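Multi-copper Oxidase CueO (Ochrobactrum, PDB 6EVG) is a laccase-like multicopper oxidase that oxidises lignin model compounds and lignosulfonate, in the manner of laccases probably passing the electrons through its coppers to dioxygen. Local coordinates at residues D170-Q176 with R221-G227; P124-N128 with D249-I253; F276-E280 with R300-D304; P22-P26 with N206-E212. All coordinates share one frame. Residues are numbered along the deposited sequence.

Interaction 1: D170-Q176 with R221-G227; sequences DIPLVLQ and RLRILNG
Two neighbouring parallel strands of a cupredoxin-type beta-sandwich, the middle one of this three-domain multicopper oxidase, run side by side at 21°, their axes 4.5 Å apart at closest. The register pairs Asp170 with Arg221, Pro172 with Arg223 and so on to Leu175 with Asn226, CA atoms 4.5 to 5.0 Å apart. Residues 170-176 offer the NH and O of every second residue: Ile171 N to Arg221 O 2.9 Å, Arg223 N to Ile171 O 2.9 Å, Leu173 N to Arg223 O 2.8 Å, Leu225 N to Leu173 O 2.9 Å, Leu175 N to Leu225 O 2.9 Å and Gly227 N to Leu175 O 2.9 Å. This ladder suits Pro172, whose missing NH would point to the other side.

Ile171, Leu173, Leu222 and Ile224, all m,t, line one face with Leu175, also m,t; Leu173 CD1 lies 4.1 Å from Leu222 CD1, and Leu175 CD1 3.7 Å from Ile224 CG2. The face of Pro172, Val174 and Leu225 lies against Leu149 of strand 148-153 and carries a buried charge cluster at its start. There t Asp170 meets m Arg223 in a two-pronged salt bridge, OD1 to NE and OD2 to NH2, both 2.8 Å. The extended Arg221 pairs instead with Glu271 and Asp157. At the far end Gln176, its OE1 held by Tyr63, gives NE2 to Gly227 O at 3.1 Å.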
loop_
_atom_site.group_PDB
_atom_site.type_symbol
_atom_site.label_atom_id
_atom_site.label_comp_id
_atom_site.label_asym_id
_atom_site.label_seq_id
_atom_site.Cartn_x
_atom_site.Cartn_y
_atom_site.Cartn_z
ATOM N N ASP A 170 14.880 10.599 6.446
ATOM C CA ASP A 170 13.775 10.246 5.532
ATOM C C ASP A 170 13.844 8.719 5.436
ATOM O O ASP A 170 14.724 8.193 4.756
ATOM C CB ASP A 170 13.972 10.945 4.205
ATOM C CG ASP A 170 12.907 10.639 3.198
ATOM O OD1 ASP A 170 11.865 10.013 3.555
ATOM O OD2 ASP A 170 13.056 11.086 2.014
ATOM N N ILE A 171 12.949 8.041 6.163
ATOM C CA ILE A 171 13.061 6.636 6.406
ATOM C C ILE A 171 11.743 5.937 6.059
ATOM O O ILE A 171 10.703 6.301 6.568
ATOM C CB ILE A 171 13.373 6.349 7.920
ATOM C CG1 ILE A 171 14.691 7.055 8.321
ATOM C CG2 ILE A 171 13.444 4.874 8.194
ATOM C CD1 ILE A 171 14.945 7.091 9.792
ATOM N N PRO A 172 11.796 4.921 5.173
ATOM C CA PRO A 172 10.581 4.141 4.869
ATOM C C PRO A 172 10.384 3.049 5.910
ATOM O O PRO A 172 11.346 2.411 6.342
ATOM C CB PRO A 172 10.892 3.537 3.493
ATOM C CG PRO A 172 12.378 3.333 3.539
ATOM C CD PRO A 172 12.944 4.462 4.383
ATOM N N LEU A 173 9.089 2.850 6.261
ATOM C CA LEU A 173 8.693 1.807 7.214
ATOM C C LEU A 173 7.591 0.979 6.573
ATOM O O LEU A 173 6.462 1.459 6.396
ATOM C CB LEU A 173 8.151 2.388 8.525
ATOM C CG LEU A 173 9.107 3.351 9.274
ATOM C CD1 LEU A 173 8.359 3.886 10.533
ATOM C CD2 LEU A 173 10.427 2.708 9.651
ATOM N N VAL A 174 7.892 -0.278 6.285
ATOM C CA VAL A 174 6.915 -1.209 5.723
ATOM C C VAL A 174 6.457 -2.115 6.872
ATOM O O VAL A 174 7.223 -2.956 7.382
ATOM C CB VAL A 174 7.523 -2.054 4.566
ATOM C CG1 VAL A 174 6.466 -3.001 4.040
ATOM C CG2 VAL A 174 8.089 -1.137 3.496
ATOM N N LEU A 175 5.198 -1.919 7.256
ATOM C CA LEU A 175 4.608 -2.626 8.394
ATOM C C LEU A 175 3.930 -3.906 7.892
ATOM O O LEU A 175 3.076 -3.821 6.980
ATOM C CB LEU A 175 3.573 -1.749 9.089
ATOM C CG LEU A 175 3.982 -0.327 9.464
ATOM C CD1 LEU A 175 2.854 0.409 10.176
ATOM C CD2 LEU A 175 5.258 -0.283 10.328
ATOM N N GLN A 176 4.273 -5.051 8.479
ATOM C CA GLN A 176 3.681 -6.328 8.087
ATOM C C GLN A 176 3.513 -7.208 9.321
ATOM O O GLN A 176 3.918 -6.856 10.437
ATOM C CB GLN A 176 4.488 -7.037 7.003
ATOM C CG GLN A 176 4.591 -6.262 5.719
ATOM C CD GLN A 176 5.542 -6.876 4.737
ATOM O OE1 GLN A 176 6.736 -7.111 5.057
ATOM N NE2 GLN A 176 5.043 -7.140 3.515
ATOM N N ARG A 221 11.244 12.394 8.758
ATOM C CA ARG A 221 10.144 11.954 7.893
ATOM C C ARG A 221 10.108 10.439 7.858
ATOM O O ARG A 221 11.127 9.808 7.521
ATOM C CB ARG A 221 10.382 12.539 6.520
ATOM C CG ARG A 221 9.413 12.258 5.429
ATOM C CD ARG A 221 9.973 12.993 4.139
ATOM N NE ARG A 221 9.031 13.009 3.054
ATOM C CZ ARG A 221 9.323 13.677 1.930
ATOM N NH1 ARG A 221 10.493 14.347 1.847
ATOM N NH2 ARG A 221 8.457 13.669 0.939
ATOM N N LEU A 222 8.946 9.877 8.188
ATOM C CA LEU A 222 8.723 8.425 8.108
ATOM C C LEU A 222 7.694 8.220 7.018
ATOM O O LEU A 222 6.594 8.769 7.041
ATOM C CB LEU A 222 8.178 7.894 9.450
ATOM C CG LEU A 222 9.049 8.209 10.685
ATOM C CD1 LEU A 222 8.339 7.759 11.964
ATOM C CD2 LEU A 222 10.411 7.557 10.582
ATOM N N ARG A 223 8.064 7.388 6.024
ATOM C CA ARG A 223 7.196 7.074 4.897
ATOM C C ARG A 223 6.645 5.683 5.187
ATOM O O ARG A 223 7.356 4.677 5.068
ATOM C CB ARG A 223 7.934 7.146 3.589
ATOM C CG ARG A 223 8.581 8.498 3.320
ATOM C CD ARG A 223 8.924 8.686 1.890
ATOM N NE ARG A 223 9.827 9.774 1.627
ATOM C CZ ARG A 223 9.814 10.522 0.520
ATOM N NH1 ARG A 223 8.752 10.513 -0.289
ATOM N NH2 ARG A 223 10.856 11.240 0.254
ATOM N N ILE A 224 5.375 5.616 5.646
ATOM C CA ILE A 224 4.806 4.405 6.227
ATOM C C ILE A 224 3.854 3.756 5.197
ATOM O O ILE A 224 2.955 4.389 4.691
ATOM C CB ILE A 224 4.042 4.699 7.515
ATOM C CG1 ILE A 224 4.952 5.487 8.520
ATOM C CG2 ILE A 224 3.569 3.381 8.134
ATOM C CD1 ILE A 224 4.235 5.893 9.809
ATOM N N LEU A 225 4.121 2.474 4.945
ATOM C CA LEU A 225 3.272 1.626 4.093
ATOM C C LEU A 225 2.773 0.442 4.957
ATOM O O LEU A 225 3.563 -0.203 5.651
ATOM C CB LEU A 225 4.099 1.061 2.932
ATOM C CG LEU A 225 3.444 -0.105 2.161
ATOM C CD1 LEU A 225 2.206 0.284 1.381
ATOM C CD2 LEU A 225 4.484 -0.696 1.216
ATOM N N ASN A 226 1.458 0.133 4.857
ATOM C CA ASN A 226 0.976 -1.151 5.362
ATOM C C ASN A 226 1.047 -2.166 4.222
ATOM O O ASN A 226 0.292 -2.069 3.256
ATOM C CB ASN A 226 -0.452 -1.006 5.894
ATOM C CG ASN A 226 -0.986 -2.321 6.376
ATOM O OD1 ASN A 226 -0.481 -3.384 6.091
ATOM N ND2 ASN A 226 -2.080 -2.240 7.183
ATOM N N GLY A 227 2.016 -3.086 4.345
ATOM C CA GLY A 227 2.193 -4.119 3.357
ATOM C C GLY A 227 1.671 -5.511 3.772
ATOM O O GLY A 227 2.062 -6.513 3.146
#

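Interaction 2: P124-N128 with D249-I253; sequences PASFN and DGGFI
The backbones cross here in opposed sense, their end-to-end directions 142° apart, where the start of strand 126-131 in the first cupredoxin-like domain meets the turn into strand 251-259 of the second. It is an interdomain contact rather than sheet pairing: no direct hydrogen bond joins the segments. Ser126 and Gly251 come closest, CA to CA 4.4 Å. Residues 126-128 are extended, while Asp249 (-49/-47) and Gly250 (-97/9) turn the other chain before Gly251 opens out at 117/-162. Those angles call for glycine, and a CB there would also clash with Ala125 O, which lies 3.4 Å from Gly251 CA. A water bridges the backbones, donating to Ala125 O at 2.8 Å and accepting from Phe252 N at 2.9 Å.

Pro124 rests its CB 3.9 Å from Gly250 O. Ser126, in the p rotamer, puts its CB 3.7 Å from Asp249 O and turns OG back to Pro124 O, 2.9 Å away. Asp249 points away from this contact; its carboxylate takes Arg269 N and bridges to Lys461, tying in the third domain. Phe127, at t, packs on Arg223, Leu149 and Val151, whereas Phe252, at m, sets CE2 4.1 Å from Ala125 CB. Asn128 is m: its OD1 accepts from Arg269, and its ND2 donates to Ser126 OG at 2.9 Å.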
loop_
_atom_site.group_PDB
_atom_site.type_symbol
_atom_site.label_atom_id
_atom_site.label_comp_id
_atom_site.label_asym_id
_atom_site.label_seq_id
_atom_site.Cartn_x
_atom_site.Cartn_y
_atom_site.Cartn_z
ATOM N N PRO A 124 1.749 14.021 -9.326
ATOM C CA PRO A 124 2.213 14.643 -8.087
ATOM C C PRO A 124 3.220 13.812 -7.355
ATOM O O PRO A 124 3.128 12.590 -7.300
ATOM C CB PRO A 124 0.915 14.804 -7.284
ATOM C CG PRO A 124 -0.205 14.893 -8.305
ATOM C CD PRO A 124 0.272 13.912 -9.395
ATOM N N ALA A 125 4.171 14.509 -6.724
ATOM C CA ALA A 125 5.159 13.872 -5.865
ATOM C C ALA A 125 4.455 13.023 -4.804
ATOM O O ALA A 125 3.500 13.475 -4.174
ATOM C CB ALA A 125 6.015 14.950 -5.213
ATOM N N SER A 126 4.939 11.804 -4.611
ATOM C CA SER A 126 4.198 10.811 -3.820
ATOM C C SER A 126 5.041 9.619 -3.509
ATOM O O SER A 126 6.063 9.326 -4.161
ATOM C CB SER A 126 2.931 10.404 -4.584
ATOM O OG SER A 126 3.225 10.049 -5.940
ATOM N N PHE A 127 4.604 8.895 -2.488
ATOM C CA PHE A 127 5.194 7.640 -1.994
ATOM C C PHE A 127 4.283 6.490 -2.398
ATOM O O PHE A 127 3.203 6.336 -1.846
ATOM C CB PHE A 127 5.377 7.732 -0.471
ATOM C CG PHE A 127 5.872 6.487 0.189
ATOM C CD1 PHE A 127 7.029 5.832 -0.212
ATOM C CD2 PHE A 127 5.242 5.939 1.284
ATOM C CE1 PHE A 127 7.495 4.714 0.443
ATOM C CE2 PHE A 127 5.687 4.805 1.922
ATOM C CZ PHE A 127 6.832 4.212 1.523
ATOM N N ASN A 128 4.760 5.740 -3.378
ATOM C CA ASN A 128 4.027 4.644 -4.035
ATOM C C ASN A 128 4.725 3.334 -3.787
ATOM O O ASN A 128 5.779 3.281 -3.109
ATOM C CB ASN A 128 3.832 4.979 -5.513
ATOM C CG ASN A 128 3.275 6.387 -5.662
ATOM O OD1 ASN A 128 2.161 6.643 -5.194
ATOM N ND2 ASN A 128 4.032 7.251 -6.291
ATOM N N ASP A 249 -1.482 8.584 -0.055
ATOM C CA ASP A 249 -1.131 7.803 -1.270
ATOM C C ASP A 249 -0.782 8.700 -2.442
ATOM O O ASP A 249 0.154 8.410 -3.207
ATOM C CB ASP A 249 -2.367 6.969 -1.678
ATOM C CG ASP A 249 -3.067 6.253 -0.574
ATOM O OD1 ASP A 249 -2.459 5.854 0.440
ATOM O OD2 ASP A 249 -4.332 6.102 -0.734
ATOM N N GLY A 250 -1.609 9.724 -2.690
ATOM C CA GLY A 250 -1.524 10.566 -3.837
ATOM C C GLY A 250 -0.783 11.859 -3.642
ATOM O O GLY A 250 -0.836 12.725 -4.541
ATOM N N GLY A 251 -0.123 12.017 -2.501
ATOM C CA GLY A 251 0.747 13.154 -2.283
ATOM C C GLY A 251 0.330 14.073 -1.148
ATOM O O GLY A 251 -0.387 13.671 -0.208
ATOM N N PHE A 252 0.875 15.264 -1.197
ATOM C CA PHE A 252 0.826 16.184 -0.049
ATOM C C PHE A 252 -0.565 16.688 0.189
ATOM O O PHE A 252 -1.392 16.878 -0.719
ATOM C CB PHE A 252 1.813 17.324 -0.254
ATOM C CG PHE A 252 3.228 16.902 -0.350
ATOM C CD1 PHE A 252 3.847 16.207 0.695
ATOM C CD2 PHE A 252 3.990 17.107 -1.536
ATOM C CE1 PHE A 252 5.140 15.789 0.608
ATOM C CE2 PHE A 252 5.306 16.658 -1.597
ATOM C CZ PHE A 252 5.882 16.000 -0.539
ATOM N N ILE A 253 -0.790 17.018 1.471
ATOM C CA ILE A 253 -1.992 17.779 1.881
ATOM C C ILE A 253 -1.595 19.201 2.177
ATOM O O ILE A 253 -0.513 19.468 2.690
ATOM C CB ILE A 253 -2.765 17.171 2.989
ATOM C CG1 ILE A 253 -1.903 16.912 4.183
ATOM C CG2 ILE A 253 -3.527 15.954 2.508
ATOM C CD1 ILE A 253 -2.701 16.654 5.483
HETATM O O HOH W 1 1.922 15.760 -3.893
#

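Interaction 3: F276-E280 with R300-D304; sequences FSKGE and RFVVD
This is an apolar contact, bridged by one water, between a beta turn and the end of a strand at the outer end of the second cupredoxin-like domain. Phe276 to Gly279 form a type I turn closed by Gly279 N to Phe276 O at 2.9 Å; Gly279 has positive phi (78/-1). Against it lie the extended residues 300-303 of strand 295-303, with Gly279 and Val303 CA atoms 5.4 Å apart. Val303, at t, pushes CG2 into the hollow of the turn, 3.6 Å from Gly279 O and 3.8 Å from Phe276 O. Phe276 and Phe301, both m, point toward each other's segment; their rings meet obliquely, centroids 5.2 Å apart and planes at 41°, with Phe276 CE1 3.6 Å from Phe301 CB. The water donates to Gly279 O at 3.1 Å and accepts from Val303 N at 2.9 Å. Around this pair, Phe276 reaches Val215 and Val220, Phe301 reaches Leu222 of strand 219-226, and strand 295-303 is flanked by strands 212-215 and 282-287.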
loop_
_atom_site.group_PDB
_atom_site.type_symbol
_atom_site.label_atom_id
_atom_site.label_comp_id
_atom_site.label_asym_id
_atom_site.label_seq_id
_atom_site.Cartn_x
_atom_site.Cartn_y
_atom_site.Cartn_z
ATOM N N PHE A 276 12.229 14.513 16.939
ATOM C CA PHE A 276 13.113 13.782 17.858
ATOM C C PHE A 276 14.065 14.709 18.611
ATOM O O PHE A 276 14.994 14.246 19.277
ATOM C CB PHE A 276 13.830 12.649 17.114
ATOM C CG PHE A 276 12.921 11.517 16.696
ATOM C CD1 PHE A 276 12.522 10.529 17.587
ATOM C CD2 PHE A 276 12.507 11.407 15.408
ATOM C CE1 PHE A 276 11.715 9.471 17.143
ATOM C CE2 PHE A 276 11.733 10.333 14.978
ATOM C CZ PHE A 276 11.299 9.400 15.835
ATOM N N SER A 277 13.803 16.010 18.541
ATOM C CA SER A 277 14.763 16.965 19.053
ATOM C C SER A 277 14.970 16.939 20.520
ATOM O O SER A 277 16.055 17.348 21.002
ATOM C CB SER A 277 14.467 18.400 18.634
ATOM O OG SER A 277 13.288 18.885 19.200
ATOM N N LYS A 278 14.015 16.401 21.259
ATOM C CA LYS A 278 14.221 16.388 22.710
ATOM C C LYS A 278 15.188 15.236 23.106
ATOM O O LYS A 278 15.578 15.171 24.271
ATOM C CB LYS A 278 12.858 16.432 23.444
ATOM C CG LYS A 278 12.168 17.771 23.306
ATOM C CD LYS A 278 11.816 18.435 24.635
ATOM C CE LYS A 278 11.584 19.940 24.468
ATOM N NZ LYS A 278 10.434 20.274 23.584
ATOM N N GLY A 279 15.597 14.378 22.121
ATOM C CA GLY A 279 16.560 13.334 22.406
ATOM C C GLY A 279 16.111 12.058 23.124
ATOM O O GLY A 279 16.920 11.156 23.325
ATOM N N GLU A 280 14.845 11.942 23.491
ATOM C CA GLU A 280 14.354 10.753 24.205
ATOM C C GLU A 280 13.985 9.579 23.256
ATOM O O GLU A 280 13.279 9.845 22.202
ATOM C CB GLU A 280 13.103 11.142 25.009
ATOM C CG GLU A 280 13.350 12.246 26.035
ATOM C CD GLU A 280 14.369 11.856 27.141
ATOM O OE1 GLU A 280 14.575 10.637 27.370
ATOM O OE2 GLU A 280 14.974 12.749 27.798
ATOM N N ARG A 300 11.689 0.420 17.802
ATOM C CA ARG A 300 12.200 1.464 18.688
ATOM C C ARG A 300 12.998 2.488 17.916
ATOM O O ARG A 300 13.727 2.111 17.014
ATOM C CB ARG A 300 13.051 0.810 19.791
ATOM C CG ARG A 300 13.574 1.835 20.842
ATOM C CD ARG A 300 14.090 1.114 22.050
ATOM N NE ARG A 300 14.446 1.952 23.164
ATOM C CZ ARG A 300 13.635 2.542 24.073
ATOM N NH1 ARG A 300 12.328 2.561 23.943
ATOM N NH2 ARG A 300 14.179 3.194 25.113
ATOM N N PHE A 301 12.879 3.748 18.303
ATOM C CA PHE A 301 13.716 4.841 17.802
ATOM C C PHE A 301 14.613 5.302 18.954
ATOM O O PHE A 301 14.132 5.580 20.062
ATOM C CB PHE A 301 12.854 6.030 17.374
ATOM C CG PHE A 301 12.009 5.752 16.193
ATOM C CD1 PHE A 301 12.529 5.893 14.912
ATOM C CD2 PHE A 301 10.708 5.351 16.306
ATOM C CE1 PHE A 301 11.759 5.669 13.813
ATOM C CE2 PHE A 301 9.924 5.073 15.158
ATOM C CZ PHE A 301 10.470 5.258 13.927
ATOM N N VAL A 302 15.902 5.420 18.682
ATOM C CA VAL A 302 16.884 5.949 19.603
ATOM C C VAL A 302 17.583 7.145 18.938
ATOM O O VAL A 302 17.881 7.093 17.785
ATOM C CB VAL A 302 17.869 4.885 20.033
ATOM C CG1 VAL A 302 17.207 3.723 20.760
ATOM C CG2 VAL A 302 18.745 4.422 18.938
ATOM N N VAL A 303 17.767 8.207 19.682
ATOM C CA VAL A 303 18.410 9.399 19.154
ATOM C C VAL A 303 19.910 9.292 19.236
ATOM O O VAL A 303 20.404 8.944 20.276
ATOM C CB VAL A 303 17.932 10.658 19.870
ATOM C CG1 VAL A 303 18.531 11.910 19.289
ATOM C CG2 VAL A 303 16.408 10.735 19.759
ATOM N N ASP A 304 20.581 9.595 18.114
ATOM C CA ASP A 304 22.041 9.565 18.077
ATOM C C ASP A 304 22.520 10.979 18.055
ATOM O O ASP A 304 22.366 11.706 17.051
ATOM C CB ASP A 304 22.556 8.815 16.836
ATOM C CG ASP A 304 24.082 8.754 16.743
ATOM O OD1 ASP A 304 24.780 9.477 17.489
ATOM O OD2 ASP A 304 24.584 7.985 15.885
HETATM O O HOH W 2 17.175 8.185 22.477
#

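Interaction 4: P22-P26 with N206-E212; sequences PLPLP and NGIVSPE
The first modelled residues, a proline-rich extended arm (Pro22 to Pro26), lie against the second cupredoxin-like domain, across the connection from the strand ending at Val205 to the one starting at Glu212, which includes a short, weakly bonded strand at about 208-209. Three prolines lack an NH, so the arm has few donors of its own. Leu23 N donates a hydrogen bond to Glu212 O at 3.0 Å, and the same oxygen takes a CA-H...O contact from Pro22 CA at 3.4 Å. Pro22 and Glu212, and likewise Leu23 and Pro211, stand with CA atoms 4.9 Å apart.

Asn206 does the central polar work from a left-handed backbone (50/41), its side chain m and aimed at the arm. Its amide ties its own loop to strand 170-178 and to the arm: OD1 accepts from Val174 N, and ND2 donates both to Pro172 O and, across this contact, to Pro24 O at 2.9 Å. Gly207 O accepts a hydrogen bond from His46 NE2. Pro26 O is taken by the Tyr166 hydroxyl. Between the polar points, Leu23 (t,p) places CD1 3.7 Å from Pro211 CG, and the Pro24 ring meets m,m Ile208, CG to CG1, at 3.3 Å.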
loop_
_atom_site.group_PDB
_atom_site.type_symbol
_atom_site.label_atom_id
_atom_site.label_comp_id
_atom_site.label_asym_id
_atom_site.label_seq_id
_atom_site.Cartn_x
_atom_site.Cartn_y
_atom_site.Cartn_z
ATOM N N PRO A 22 19.312 -3.719 14.005
ATOM C CA PRO A 22 19.126 -2.459 13.286
ATOM C C PRO A 22 18.041 -2.517 12.222
ATOM O O PRO A 22 17.926 -3.493 11.517
ATOM C CB PRO A 22 20.464 -2.159 12.616
ATOM C CG PRO A 22 21.390 -3.148 13.136
ATOM C CD PRO A 22 20.694 -4.235 13.885
ATOM N N LEU A 23 17.302 -1.442 12.040
ATOM C CA LEU A 23 16.276 -1.375 10.991
ATOM C C LEU A 23 16.978 -1.458 9.614
ATOM O O LEU A 23 17.751 -0.597 9.268
ATOM C CB LEU A 23 15.555 -0.072 11.103
ATOM C CG LEU A 23 14.443 0.141 10.058
ATOM C CD1 LEU A 23 13.233 -0.695 10.343
ATOM C CD2 LEU A 23 14.090 1.625 9.900
ATOM N N PRO A 24 16.619 -2.453 8.792
ATOM C CA PRO A 24 17.095 -2.505 7.413
ATOM C C PRO A 24 16.471 -1.418 6.567
ATOM O O PRO A 24 15.323 -1.067 6.782
ATOM C CB PRO A 24 16.600 -3.875 6.948
ATOM C CG PRO A 24 16.143 -4.624 8.031
ATOM C CD PRO A 24 15.828 -3.644 9.107
ATOM N N LEU A 25 17.236 -0.922 5.615
ATOM C CA LEU A 25 16.760 0.086 4.686
ATOM C C LEU A 25 16.666 -0.497 3.287
ATOM O O LEU A 25 17.599 -1.133 2.818
ATOM C CB LEU A 25 17.757 1.260 4.677
ATOM C CG LEU A 25 17.764 2.273 5.740
ATOM C CD1 LEU A 25 19.022 3.076 5.555
ATOM C CD2 LEU A 25 16.540 3.159 5.479
ATOM N N PRO A 26 15.542 -0.329 2.627
ATOM C CA PRO A 26 15.484 -0.763 1.199
ATOM C C PRO A 26 16.599 -0.060 0.428
ATOM O O PRO A 26 16.760 1.169 0.573
ATOM C CB PRO A 26 14.086 -0.308 0.752
ATOM C CG PRO A 26 13.300 -0.301 2.032
ATOM C CD PRO A 26 14.268 0.242 3.056
ATOM N N ASN A 206 10.112 -3.531 7.902
ATOM C CA ASN A 206 11.181 -3.744 6.923
ATOM C C ASN A 206 11.787 -5.126 7.041
ATOM O O ASN A 206 12.982 -5.318 6.850
ATOM C CB ASN A 206 12.249 -2.628 6.968
ATOM C CG ASN A 206 11.690 -1.279 6.585
ATOM O OD1 ASN A 206 10.514 -1.156 6.201
ATOM N ND2 ASN A 206 12.532 -0.236 6.671
ATOM N N GLY A 207 10.919 -6.121 7.257
ATOM C CA GLY A 207 11.333 -7.498 7.254
ATOM C C GLY A 207 11.897 -8.069 8.519
ATOM O O GLY A 207 12.307 -9.254 8.513
ATOM N N ILE A 208 11.941 -7.403 9.629
ATOM C CA ILE A 208 12.567 -7.821 10.919
ATOM C C ILE A 208 11.604 -7.554 12.071
ATOM O O ILE A 208 10.874 -6.550 12.096
ATOM C CB ILE A 208 13.922 -6.836 11.224
ATOM C CG1 ILE A 208 14.892 -6.926 10.073
ATOM C CG2 ILE A 208 14.498 -7.072 12.573
ATOM C CD1 ILE A 208 15.330 -8.274 9.862
ATOM N N VAL A 209 11.657 -8.521 13.007
ATOM C CA VAL A 209 10.920 -8.386 14.273
ATOM C C VAL A 209 11.683 -7.372 15.160
ATOM O O VAL A 209 12.852 -7.527 15.457
ATOM C CB VAL A 209 10.779 -9.718 14.964
ATOM C CG1 VAL A 209 10.029 -9.534 16.326
ATOM C CG2 VAL A 209 10.021 -10.722 14.145
ATOM N N SER A 210 10.934 -6.390 15.614
ATOM C CA SER A 210 11.401 -5.426 16.622
ATOM C C SER A 210 12.745 -4.788 16.315
ATOM O O SER A 210 13.654 -4.800 17.134
ATOM C CB SER A 210 11.328 -6.092 17.984
ATOM O OG SER A 210 9.915 -6.349 18.269
ATOM N N PRO A 211 12.887 -4.125 15.157
ATOM C CA PRO A 211 14.130 -3.438 14.877
ATOM C C PRO A 211 14.268 -2.135 15.662
ATOM O O PRO A 211 13.287 -1.645 16.254
ATOM C CB PRO A 211 14.021 -3.121 13.383
ATOM C CG PRO A 211 12.531 -2.954 13.160
ATOM C CD PRO A 211 11.889 -3.951 14.092
ATOM N N GLU A 212 15.498 -1.596 15.620
ATOM C CA GLU A 212 15.790 -0.318 16.245
ATOM C C GLU A 212 16.391 0.607 15.189
ATOM O O GLU A 212 17.337 0.234 14.469
ATOM C CB GLU A 212 16.765 -0.498 17.390
ATOM C CG GLU A 212 16.996 0.712 18.250
ATOM C CD GLU A 212 17.694 0.353 19.575
ATOM O OE1 GLU A 212 17.027 -0.280 20.441
ATOM O OE2 GLU A 212 18.883 0.663 19.691
#

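How the interactions relate
Interactions 1 and 3 lie within the second cupredoxin-like domain, interaction 4 packs the N-terminal arm onto it, and interaction 2 lies at its boundary with the first. Interaction 1 is central: its centre is 11 Å from that of interaction 4, 14 Å from that of interaction 2 and 18 Å from that of interaction 3, and it touches all three, through Asn206, Phe127 and Phe301 respectively. Strands 170-178, 219-226 and 251-259 share a sheet, while strands 212-215 and 295-303 pair in the facing one, where Arg300 N lies 3.0 Å from Pro211 O and joins interactions 3 and 4. Along the chain, interaction 1 nests within the loop closed by 2, interaction 4 crosses both, and interaction 3 follows last.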